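Local coordinates for protein DNA-entry nuclease inhibitor (Bacillus subtilis subsp. subtilis, PDB 4MQD) that inhibits the DNA-degrading activity of the DNA-entry nuclease and plays a role in the competence of cells to be transformed, at residues T21-K25 against F83-E87; D108-W114 against I129-V135. All coordinates share one frame; numbering follows the deposited sequence.

Contact 1 (T21-K25 against F83-E87)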
loop_
_atom_site.group_PDB
_atom_site.type_symbol
_atom_site.label_atom_id
_atom_site.label_comp_id
_atom_site.label_asym_id
_atom_site.label_seq_id
_atom_site.Cartn_x
_atom_site.Cartn_y
_atom_site.Cartn_z
ATOM N N THR A 21 6.970 4.784 20.987
ATOM C CA THR A 21 6.367 3.751 21.819
ATOM C C THR A 21 4.866 3.932 21.976
ATOM O O THR A 21 4.391 5.029 22.269
ATOM C CB THR A 21 7.032 3.728 23.209
ATOM O OG1 THR A 21 8.439 3.508 23.053
ATOM C CG2 THR A 21 6.441 2.628 24.090
ATOM N N VAL A 22 4.137 2.838 21.772
ATOM C CA VAL A 22 2.697 2.787 21.995
ATOM C C VAL A 22 2.469 2.159 23.363
ATOM O O VAL A 22 2.954 1.056 23.623
ATOM C CB VAL A 22 1.995 1.933 20.919
ATOM C CG1 VAL A 22 0.484 1.933 21.129
ATOM C CG2 VAL A 22 2.359 2.429 19.523
ATOM N N PHE A 23 1.741 2.853 24.236
ATOM C CA PHE A 23 1.545 2.378 25.610
ATOM C C PHE A 23 0.188 2.752 26.204
ATOM O O PHE A 23 -0.564 3.546 25.634
ATOM C CB PHE A 23 2.686 2.867 26.513
ATOM C CG PHE A 23 2.864 4.361 26.534
ATOM C CD1 PHE A 23 3.515 5.012 25.493
ATOM C CD2 PHE A 23 2.413 5.113 27.609
ATOM C CE1 PHE A 23 3.695 6.385 25.516
ATOM C CE2 PHE A 23 2.591 6.486 27.639
ATOM C CZ PHE A 23 3.233 7.123 26.591
ATOM N N GLN A 24 -0.110 2.160 27.358
ATOM C CA GLN A 24 -1.408 2.316 28.009
ATOM C C GLN A 24 -1.598 3.739 28.528
ATOM O O GLN A 24 -0.625 4.435 28.818
ATOM C CB GLN A 24 -1.560 1.319 29.165
ATOM C CG GLN A 24 -1.320 -0.144 28.802
ATOM C CD GLN A 24 -2.174 -0.627 27.641
ATOM O OE1 GLN A 24 -3.368 -0.333 27.568
ATOM N NE2 GLN A 24 -1.566 -1.385 26.733
ATOM N N LYS A 25 -2.859 4.150 28.644
ATOM C CA LYS A 25 -3.220 5.510 29.065
ATOM C C LYS A 25 -2.502 5.955 30.342
ATOM O O LYS A 25 -2.016 7.085 30.422
ATOM C CB LYS A 25 -4.737 5.618 29.280
ATOM C CG LYS A 25 -5.246 7.046 29.454
ATOM C CD LYS A 25 -6.424 7.134 30.417
ATOM C CE LYS A 25 -7.716 6.623 29.801
ATOM N NZ LYS A 25 -8.257 7.536 28.756
ATOM N N PHE A 83 -1.502 -6.786 20.800
ATOM C CA PHE A 83 -1.526 -5.655 21.721
ATOM C C PHE A 83 -2.849 -5.582 22.472
ATOM O O PHE A 83 -3.916 -5.519 21.863
ATOM C CB PHE A 83 -1.285 -4.353 20.955
ATOM C CG PHE A 83 -1.179 -3.141 21.836
ATOM C CD1 PHE A 83 -0.161 -3.036 22.775
ATOM C CD2 PHE A 83 -2.090 -2.101 21.721
ATOM C CE1 PHE A 83 -0.057 -1.920 23.586
ATOM C CE2 PHE A 83 -1.990 -0.982 22.530
ATOM C CZ PHE A 83 -0.973 -0.889 23.464
ATOM N N HIS A 84 -2.764 -5.590 23.799
ATOM C CA HIS A 84 -3.939 -5.527 24.654
ATOM C C HIS A 84 -4.066 -4.133 25.247
ATOM O O HIS A 84 -3.099 -3.587 25.777
ATOM C CB HIS A 84 -3.843 -6.565 25.774
ATOM C CG HIS A 84 -4.987 -6.520 26.737
ATOM N ND1 HIS A 84 -6.222 -7.059 26.451
ATOM C CD2 HIS A 84 -5.084 -5.996 27.982
ATOM C CE1 HIS A 84 -7.032 -6.872 27.478
ATOM N NE2 HIS A 84 -6.366 -6.229 28.421
ATOM N N VAL A 85 -5.263 -3.566 25.147
ATOM C CA VAL A 85 -5.558 -2.262 25.725
ATOM C C VAL A 85 -6.266 -2.481 27.059
ATOM O O VAL A 85 -7.386 -2.989 27.096
ATOM C CB VAL A 85 -6.439 -1.421 24.779
ATOM C CG1 VAL A 85 -6.777 -0.074 25.405
ATOM C CG2 VAL A 85 -5.742 -1.228 23.440
ATOM N N THR A 86 -5.601 -2.105 28.149
ATOM C CA THR A 86 -6.118 -2.344 29.497
ATOM C C THR A 86 -7.280 -1.414 29.841
ATOM O O THR A 86 -8.281 -1.852 30.407
ATOM C CB THR A 86 -5.016 -2.176 30.561
ATOM O OG1 THR A 86 -4.444 -0.867 30.462
ATOM C CG2 THR A 86 -3.926 -3.219 30.373
ATOM N N GLU A 87 -7.133 -0.134 29.505
ATOM C CA GLU A 87 -8.166 0.871 29.764
ATOM C C GLU A 87 -8.415 1.696 28.502
ATOM O O GLU A 87 -7.518 1.860 27.677
ATOM C CB GLU A 87 -7.738 1.777 30.924
ATOM C CG GLU A 87 -8.890 2.372 31.726
ATOM C CD GLU A 87 -9.468 1.410 32.752
ATOM O OE1 GLU A 87 -9.576 0.198 32.462
ATOM O OE2 GLU A 87 -9.825 1.870 33.858
HETATM O O HOH W 1 -4.841 1.886 28.658
#
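Q24 reaches from the end of strand 19-24 to the end of strand 77-85, bridging the two sheets of this two-layered beta fold where edge strand 77-85 of one sheet faces strand 19-24 of the other. The two strand segments run at 39° to each other with their axes 8.0 Å apart, too far for backbone pairing, and the glutamine side chain spans the interval. Its CB and CG pass along the hydroxyl of T86, with CG 3.6 Å from T86 OG1. The chain bends at chi2 (-54°), which turns the amide in toward the turn after V85, and Q24 CD lies 3.6 Å from both H84 O and T86 OG1. There Q24 OE1 accepts the backbone N-H of T86 at 2.9 Å, a fairly straight bond that arrives from above the carbonyl plane. A water lies 2.9 Å from Q24 OE1 and may donate to it; it accepts the backbone N-H groups of K25 and E87, joining the backbone just beyond the two strands. On the other branch, Q24 NE2 bonds G48 O and gives a second, weak bond to H84 O, so both ends of the amide are held and its rotation is fixed. With an alanine here, T86 N would probably lose its acceptor and a gap open between the strand ends. Deeper between the sheets, V22 CG1 packs against F83 CZ, and Q24 NE2 approaches the same ring obliquely, 3.4 Å from F83 CZ.

Contact 2 (D108-W114 against I129-V135)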
loop_
_atom_site.group_PDB
_atom_site.type_symbol
_atom_site.label_atom_id
_atom_site.label_comp_id
_atom_site.label_asym_id
_atom_site.label_seq_id
_atom_site.Cartn_x
_atom_site.Cartn_y
_atom_site.Cartn_z
ATOM N N ASP A 108 -8.313 -6.716 22.835
ATOM C CA ASP A 108 -7.140 -7.228 22.135
ATOM C C ASP A 108 -7.135 -6.753 20.689
ATOM O O ASP A 108 -8.192 -6.588 20.073
ATOM C CB ASP A 108 -7.126 -8.757 22.177
ATOM C CG ASP A 108 -7.102 -9.302 23.592
ATOM O OD1 ASP A 108 -6.342 -8.767 24.427
ATOM O OD2 ASP A 108 -7.840 -10.270 23.868
ATOM N N TYR A 109 -5.937 -6.526 20.159
ATOM C CA TYR A 109 -5.770 -6.060 18.789
ATOM C C TYR A 109 -4.567 -6.720 18.131
ATOM O O TYR A 109 -3.672 -7.220 18.812
ATOM C CB TYR A 109 -5.559 -4.544 18.760
ATOM C CG TYR A 109 -6.697 -3.723 19.326
ATOM C CD1 TYR A 109 -6.794 -3.482 20.694
ATOM C CD2 TYR A 109 -7.660 -3.168 18.492
ATOM C CE1 TYR A 109 -7.830 -2.724 21.216
ATOM C CE2 TYR A 109 -8.698 -2.408 19.006
ATOM C CZ TYR A 109 -8.778 -2.188 20.367
ATOM O OH TYR A 109 -9.806 -1.431 20.883
ATOM N N GLN A 110 -4.567 -6.725 16.801
ATOM C CA GLN A 110 -3.360 -6.986 16.024
ATOM C C GLN A 110 -2.854 -5.640 15.524
ATOM O O GLN A 110 -3.392 -5.079 14.563
ATOM C CB GLN A 110 -3.638 -7.929 14.852
ATOM C CG GLN A 110 -3.787 -9.391 15.253
ATOM C CD GLN A 110 -2.508 -9.994 15.811
ATOM O OE1 GLN A 110 -1.407 -9.482 15.591
ATOM N NE2 GLN A 110 -2.650 -11.094 16.540
ATOM N N LEU A 111 -1.836 -5.122 16.205
ATOM C CA LEU A 111 -1.284 -3.810 15.902
ATOM C C LEU A 111 -0.213 -3.933 14.826
ATOM O O LEU A 111 0.811 -4.589 15.036
ATOM C CB LEU A 111 -0.689 -3.188 17.167
ATOM C CG LEU A 111 -0.358 -1.695 17.107
ATOM C CD1 LEU A 111 -1.631 -0.864 17.036
ATOM C CD2 LEU A 111 0.482 -1.288 18.308
ATOM N N THR A 112 -0.457 -3.307 13.677
ATOM C CA THR A 112 0.487 -3.323 12.565
ATOM C C THR A 112 1.088 -1.937 12.357
ATOM O O THR A 112 0.375 -0.936 12.399
ATOM C CB THR A 112 -0.190 -3.790 11.263
ATOM O OG1 THR A 112 -0.708 -5.113 11.444
ATOM C CG2 THR A 112 0.799 -3.795 10.101
ATOM N N CYS A 113 2.402 -1.889 12.141
ATOM C CA CYS A 113 3.109 -0.639 11.874
ATOM C C CYS A 113 3.847 -0.715 10.539
ATOM O O CYS A 113 4.738 -1.550 10.361
ATOM C CB CYS A 113 4.106 -0.333 12.994
ATOM S SG CYS A 113 5.030 1.210 12.768
ATOM N N TRP A 114 3.468 0.154 9.605
ATOM C CA TRP A 114 4.160 0.268 8.325
ATOM C C TRP A 114 5.112 1.453 8.369
ATOM O O TRP A 114 4.709 2.558 8.745
ATOM C CB TRP A 114 3.173 0.484 7.176
ATOM C CG TRP A 114 2.323 -0.694 6.823
ATOM C CD1 TRP A 114 2.603 -1.664 5.905
ATOM C CD2 TRP A 114 1.031 -1.003 7.351
ATOM N NE1 TRP A 114 1.571 -2.569 5.839
ATOM C CE2 TRP A 114 0.591 -2.184 6.715
ATOM C CE3 TRP A 114 0.205 -0.398 8.302
ATOM C CZ2 TRP A 114 -0.641 -2.775 7.004
ATOM C CZ3 TRP A 114 -1.020 -0.984 8.588
ATOM C CH2 TRP A 114 -1.430 -2.162 7.942
ATOM N N ILE A 129 2.464 4.374 9.708
ATOM C CA ILE A 129 1.044 4.043 9.710
ATOM C C ILE A 129 0.815 2.927 10.717
ATOM O O ILE A 129 1.457 1.878 10.643
ATOM C CB ILE A 129 0.549 3.600 8.316
ATOM C CG1 ILE A 129 0.819 4.701 7.282
ATOM C CG2 ILE A 129 -0.939 3.260 8.361
ATOM C CD1 ILE A 129 0.508 4.303 5.854
ATOM N N ILE A 130 -0.100 3.163 11.654
ATOM C CA ILE A 130 -0.376 2.221 12.732
ATOM C C ILE A 130 -1.851 1.820 12.704
ATOM O O ILE A 130 -2.725 2.635 13.009
ATOM C CB ILE A 130 -0.010 2.827 14.103
ATOM C CG1 ILE A 130 1.459 3.271 14.110
ATOM C CG2 ILE A 130 -0.262 1.818 15.217
ATOM C CD1 ILE A 130 1.843 4.124 15.298
ATOM N N ASP A 131 -2.120 0.567 12.336
ATOM C CA ASP A 131 -3.486 0.053 12.246
ATOM C C ASP A 131 -3.753 -0.948 13.367
ATOM O O ASP A 131 -3.120 -2.007 13.436
ATOM C CB ASP A 131 -3.719 -0.604 10.879
ATOM C CG ASP A 131 -5.170 -1.053 10.665
ATOM O OD1 ASP A 131 -6.098 -0.477 11.277
ATOM O OD2 ASP A 131 -5.380 -1.985 9.858
ATOM N N ALA A 132 -4.687 -0.594 14.248
ATOM C CA ALA A 132 -5.163 -1.498 15.283
ATOM C C ALA A 132 -6.363 -2.268 14.739
ATOM O O ALA A 132 -7.418 -1.683 14.495
ATOM C CB ALA A 132 -5.549 -0.722 16.534
ATOM N N VAL A 133 -6.192 -3.573 14.538
ATOM C CA VAL A 133 -7.273 -4.438 14.070
ATOM C C VAL A 133 -7.842 -5.217 15.253
ATOM O O VAL A 133 -7.106 -5.916 15.945
ATOM C CB VAL A 133 -6.781 -5.423 12.991
ATOM C CG1 VAL A 133 -7.933 -6.290 12.490
ATOM C CG2 VAL A 133 -6.133 -4.664 11.840
ATOM N N SER A 134 -9.151 -5.100 15.470
ATOM C CA SER A 134 -9.812 -5.712 16.626
ATOM C C SER A 134 -9.771 -7.237 16.585
ATOM O O SER A 134 -10.003 -7.841 15.538
ATOM C CB SER A 134 -11.269 -5.255 16.712
ATOM O OG SER A 134 -11.354 -3.851 16.861
ATOM N N VAL A 135 -9.469 -7.844 17.732
ATOM C CA VAL A 135 -9.478 -9.299 17.890
ATOM C C VAL A 135 -10.028 -9.658 19.269
ATOM O O VAL A 135 -11.082 -9.167 19.675
ATOM C CB VAL A 135 -8.063 -9.899 17.739
ATOM C CG1 VAL A 135 -8.085 -11.405 17.981
ATOM C CG2 VAL A 135 -7.493 -9.583 16.361
HETATM O O HOH W 2 -11.915 -2.697 19.847
#
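W114 lays the six-membered part of its indole beside I129 and D131, across the hairpin formed by strands 107-116 and 127-134. Its CG stands anti to the carbonyl carbon (chi1 -70°), and the ring leans back along its own strand, bringing W114 CZ3 to 3.6 Å from D131 CB. That methylene meets the ring at its edge, in plane; the W114 and D131 side chains run side by side, with ring and carboxylate planes 21° apart. I129 CG2 packs on W114 CE3 at 3.8 Å, while T112 CG2 lies over one face of the indole. Y75 adds an edge-to-face ring contact from outside the hairpin.

The opposite face of the sheet carries Y109, L111, C113, I130, A132 and S134. L111 CD1 touches I130 CG2 at 3.5 Å, the two side chains crossing, and it also reaches A132 CB. That methyl is shared with Y109, whose CD2 sits 3.8 Å from A132 CB. L111 and C113 then meet strand 49-53 of the other sheet, so this face belongs to the interior between the layers. At the outer end of the tyrosine, Y109 OH bonds to P105 O and accepts from a water that also bonds S134 OG.

Beneath the side chains the pairing is regular antiparallel: Q110 with V133, T112 with D131 and W114 with I129 are the hydrogen-bonded pairs. The T112 N to D131 O bond is nearly straight, at 174°. V135 N closes the ladder on D108 O at 2.9 Å. The chemistry is thus split by face: L111, A132 and I130 make the side toward the second sheet largely apolar, with the polar groups of Y109 and S134 at its outer end, whereas the W114 side mixes aromatic and aliphatic groups with a carboxylate, whose D131 OD1 is satisfied by S68 N.

Overall arrangement
The two contacts have centres about 12 Å apart and meet through neighbouring strands of the mixed sheet, 77-85 and 107-116. Contact 1 closes before contact 2 opens along the chain. Contact 2 lies within that sheet, pairing the two strands of a hairpin, whereas contact 1 leaves it for strand 19-24 of the antiparallel sheet. The join is direct: F83 O lies 2.8 Å from Y109 N and H84 ND1 2.7 Å from D108 OD1, both probable hydrogen bonds, and V85 packs on the ring of Y109. F83 and L111 also touch, and both reach I50 of the second sheet. Strand 77-85 thus pairs with 107-116 in its own sheet and faces strand 19-24 of the other.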